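Long-range contact in LPXTG cell wall surface protein (Streptococcus gordonii, PDB 4IGB), which is a surface protein with a peptidoglycan-anchoring signal, whose two N-terminal domains, the second of an adhesin clan, probably take part in adhesion of the bacterium: residues S130-T135 with N161-M166. Sequence-based numbering, arbitrary orientation.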
ATOM      1  N   SER B 130     -25.605 -12.655  30.033  1.00 31.15           N
ATOM      2  CA  SER B 130     -26.598 -11.585  29.915  1.00 34.62           C
ATOM      3  C   SER B 130     -27.742 -11.981  28.988  1.00 36.33           C
ATOM      4  O   SER B 130     -27.640 -12.937  28.220  1.00 45.34           O
ATOM      5  CB  SER B 130     -25.949 -10.301  29.389  1.00 41.89           C
ATOM      6  OG  SER B 130     -25.859 -10.339  27.973  1.00 43.80           O
ATOM      7  N   ALA B 131     -28.840 -11.241  29.051  1.00 41.37           N
ATOM      8  CA  ALA B 131     -29.959 -11.510  28.165  1.00 36.74           C
ATOM      9  C   ALA B 131     -29.794 -10.773  26.839  1.00 37.39           C
ATOM     10  O   ALA B 131     -30.178 -11.276  25.788  1.00 43.42           O
ATOM     11  CB  ALA B 131     -31.274 -11.127  28.833  1.00 42.46           C
ATOM     12  N   GLN B 132     -29.207  -9.583  26.888  1.00 42.32           N
ATOM     13  CA  GLN B 132     -29.212  -8.710  25.720  1.00 47.43           C
ATOM     14  C   GLN B 132     -27.959  -8.766  24.835  1.00 40.15           C
ATOM     15  O   GLN B 132     -28.032  -8.389  23.668  1.00 43.91           O
ATOM     16  CB  GLN B 132     -29.504  -7.261  26.127  1.00 50.67           C
ATOM     17  CG  GLN B 132     -28.528  -6.701  27.154  1.00 78.43           C
ATOM     18  CD  GLN B 132     -28.511  -5.179  27.191  1.00 95.41           C
ATOM     19  OE1 GLN B 132     -28.795  -4.516  26.187  1.00 92.38           O
ATOM     20  NE2 GLN B 132     -28.174  -4.615  28.357  1.00 97.27           N
ATOM     21  N   LYS B 133     -26.823  -9.217  25.370  1.00 28.17           N
ATOM     22  CA  LYS B 133     -25.583  -9.209  24.591  1.00 28.68           C
ATOM     23  C   LYS B 133     -25.398 -10.520  23.835  1.00 36.80           C
ATOM     24  O   LYS B 133     -25.485 -11.598  24.425  1.00 40.09           O
ATOM     25  CB  LYS B 133     -24.368  -8.958  25.482  1.00 29.78           C
ATOM     26  CG  LYS B 133     -24.435  -7.701  26.325  1.00 31.42           C
ATOM     27  CD  LYS B 133     -24.797  -6.487  25.507  1.00 27.05           C
ATOM     28  CE  LYS B 133     -24.517  -5.233  26.306  1.00 38.01           C
ATOM     29  NZ  LYS B 133     -25.191  -4.034  25.735  1.00 44.46           N
ATOM     30  N   SER B 134     -25.131 -10.432  22.534  1.00 30.14           N
ATOM     31  CA  SER B 134     -25.013 -11.638  21.710  1.00 33.50           C
ATOM     32  C   SER B 134     -23.910 -11.589  20.650  1.00 34.59           C
ATOM     33  O   SER B 134     -23.632 -12.601  20.005  1.00 30.68           O
ATOM     34  CB  SER B 134     -26.340 -11.948  21.020  1.00 28.16           C
ATOM     35  OG  SER B 134     -26.671 -10.921  20.098  1.00 27.64           O
ATOM     36  N   THR B 135     -23.288 -10.432  20.456  1.00 28.24           N
ATOM     37  CA  THR B 135     -22.256 -10.335  19.432  1.00 23.33           C
ATOM     38  C   THR B 135     -20.985  -9.681  19.956  1.00 32.10           C
ATOM     39  O   THR B 135     -20.963  -9.119  21.057  1.00 25.62           O
ATOM     40  CB  THR B 135     -22.749  -9.563  18.198  1.00 26.47           C
ATOM     41  OG1 THR B 135     -22.887  -8.176  18.526  1.00 30.08           O
ATOM     42  CG2 THR B 135     -24.083 -10.109  17.700  1.00 22.62           C
ATOM     43  N   ASN B 161     -31.045   0.838  18.752  1.00 25.53           N
ATOM     44  CA  ASN B 161     -31.550  -0.344  18.063  1.00 35.79           C
ATOM     45  C   ASN B 161     -30.505  -1.443  17.911  1.00 38.30           C
ATOM     46  O   ASN B 161     -30.829  -2.571  17.543  1.00 34.44           O
ATOM     47  CB  ASN B 161     -32.122   0.041  16.697  1.00 41.77           C
ATOM     48  CG  ASN B 161     -33.337   0.938  16.809  1.00 47.46           C
ATOM     49  OD1 ASN B 161     -34.003   0.971  17.844  1.00 38.49           O
ATOM     50  ND2 ASN B 161     -33.630   1.674  15.745  1.00 50.11           N
ATOM     51  N   HIS B 162     -29.252  -1.110  18.200  1.00 28.83           N
ATOM     52  CA  HIS B 162     -28.165  -2.075  18.110  1.00 33.34           C
ATOM     53  C   HIS B 162     -27.283  -2.014  19.351  1.00 33.75           C
ATOM     54  O   HIS B 162     -26.158  -1.522  19.304  1.00 36.86           O
ATOM     55  CB  HIS B 162     -27.331  -1.831  16.852  1.00 32.58           C
ATOM     56  CG  HIS B 162     -28.089  -2.036  15.578  1.00 36.09           C
ATOM     57  ND1 HIS B 162     -28.923  -1.077  15.046  1.00 30.67           N
ATOM     58  CD2 HIS B 162     -28.140  -3.091  14.731  1.00 33.64           C
ATOM     59  CE1 HIS B 162     -29.455  -1.532  13.926  1.00 36.89           C
ATOM     60  NE2 HIS B 162     -28.997  -2.751  13.713  1.00 36.90           N
ATOM     61  N   ASP B 163     -27.810  -2.518  20.461  1.00 33.36           N
ATOM     62  CA  ASP B 163     -27.091  -2.509  21.725  1.00 28.46           C
ATOM     63  C   ASP B 163     -26.956  -3.925  22.274  1.00 29.12           C
ATOM     64  O   ASP B 163     -27.272  -4.181  23.434  1.00 26.77           O
ATOM     65  CB  ASP B 163     -27.812  -1.619  22.737  1.00 38.70           C
ATOM     66  CG  ASP B 163     -26.953  -1.283  23.939  1.00 39.02           C
ATOM     67  OD1 ASP B 163     -25.712  -1.262  23.800  1.00 38.86           O
ATOM     68  OD2 ASP B 163     -27.519  -1.040  25.023  1.00 39.12           O
ATOM     69  N   TYR B 164     -26.487  -4.842  21.434  1.00 25.96           N
ATOM     70  CA  TYR B 164     -26.316  -6.228  21.850  1.00 29.88           C
ATOM     71  C   TYR B 164     -24.872  -6.705  21.707  1.00 25.84           C
ATOM     72  O   TYR B 164     -24.607  -7.906  21.636  1.00 28.08           O
ATOM     73  CB  TYR B 164     -27.285  -7.154  21.095  1.00 36.66           C
ATOM     74  CG  TYR B 164     -27.403  -6.826  19.633  1.00 40.69           C
ATOM     75  CD1 TYR B 164     -26.381  -7.157  18.750  1.00 41.69           C
ATOM     76  CD2 TYR B 164     -28.523  -6.165  19.131  1.00 37.73           C
ATOM     77  CE1 TYR B 164     -26.468  -6.849  17.397  1.00 41.90           C
ATOM     78  CE2 TYR B 164     -28.622  -5.851  17.787  1.00 40.76           C
ATOM     79  CZ  TYR B 164     -27.586  -6.198  16.920  1.00 44.08           C
ATOM     80  OH  TYR B 164     -27.657  -5.898  15.578  1.00 36.21           O
ATOM     81  N   ILE B 165     -23.938  -5.762  21.679  1.00 22.25           N
ATOM     82  CA  ILE B 165     -22.524  -6.098  21.530  1.00 22.15           C
ATOM     83  C   ILE B 165     -21.835  -6.226  22.881  1.00 29.42           C
ATOM     84  O   ILE B 165     -21.921  -5.331  23.716  1.00 27.82           O
ATOM     85  CB  ILE B 165     -21.777  -5.060  20.684  1.00 28.41           C
ATOM     86  CG1 ILE B 165     -22.600  -4.680  19.447  1.00 23.51           C
ATOM     87  CG2 ILE B 165     -20.410  -5.602  20.270  1.00 21.07           C
ATOM     88  CD1 ILE B 165     -22.047  -3.494  18.688  1.00 20.10           C
ATOM     89  N   MET B 166     -21.142  -7.341  23.092  1.00 28.49           N
ATOM     90  CA  MET B 166     -20.453  -7.596  24.355  1.00 29.12           C
ATOM     91  C   MET B 166     -19.258  -6.681  24.575  1.00 29.92           C
ATOM     92  O   MET B 166     -18.467  -6.454  23.657  1.00 27.90           O
ATOM     93  CB  MET B 166     -19.962  -9.042  24.406  1.00 25.81           C
ATOM     94  CG  MET B 166     -21.055 -10.060  24.396  1.00 23.49           C
ATOM     95  SD  MET B 166     -20.367 -11.722  24.548  1.00 29.21           S
ATOM     96  CE  MET B 166     -21.901 -12.648  24.541  1.00 25.70           C
TER
HETATM   97  O   HOH W   1     -23.849  -3.286  23.361  1.00 22.30           O
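The carbonyl oxygen of Tyr164 accepts two successive backbone N-H groups: Ser134 N lies 2.7 Å from Tyr164 O with an N-H...O angle of 169°, and Thr135 N is 3.1 Å from the same oxygen. Both donors sit slightly out of the carbonyl plane, and Lys133 CA adds a CA-H...O contact. Two residues after Tyr164, Met166 N returns a bond of 2.7 Å to Thr135 O, almost straight at 176°. Thr135 and Ile165 thus form a single beta bridge.

The Lys133 side chain runs over the backbone of Tyr164 and Ile165 toward Asp163. Its chain bends at chi2 (-50°), which turns CD toward the backbone of 161-166, 3.6 Å from Ile165 O. The ammonium then meets three groups. Lys133 NZ donates to Asp163 O at 3.1 Å from above the carbonyl plane, forms a salt bridge with Asp163 OD1 at 3.4 Å, and donates to a water that also lies within hydrogen-bonding distance of Asp163 OD1 and Ile165 O. At its other end, Lys133 CB packs 3.7 Å from Met166 CG, and Ser130 OG, in an ST motif just after helix 122-129, accepts from Lys133 N.

On the Tyr164 ring, Thr135 OG1 approaches the edge in plane, 3.6 Å from CD1, while Thr135 CG2 touches the same CD1-CE1 side. The ring's hydroxyl is hydrogen-bonded to Asp48 of strand 47-53, and Met166 reaches back to Glu127 and Met128 of the helix.

The contact therefore ties the loop leading from helix 122-129 into strand 135-142 to the loop ahead of strand 170-182, far from the chain centre. Its geometry is that of a single beta bridge that joins the start of strand 135-142 to the loop before strand 170-182 in the beta-rich Sgo0707 N-terminal domain.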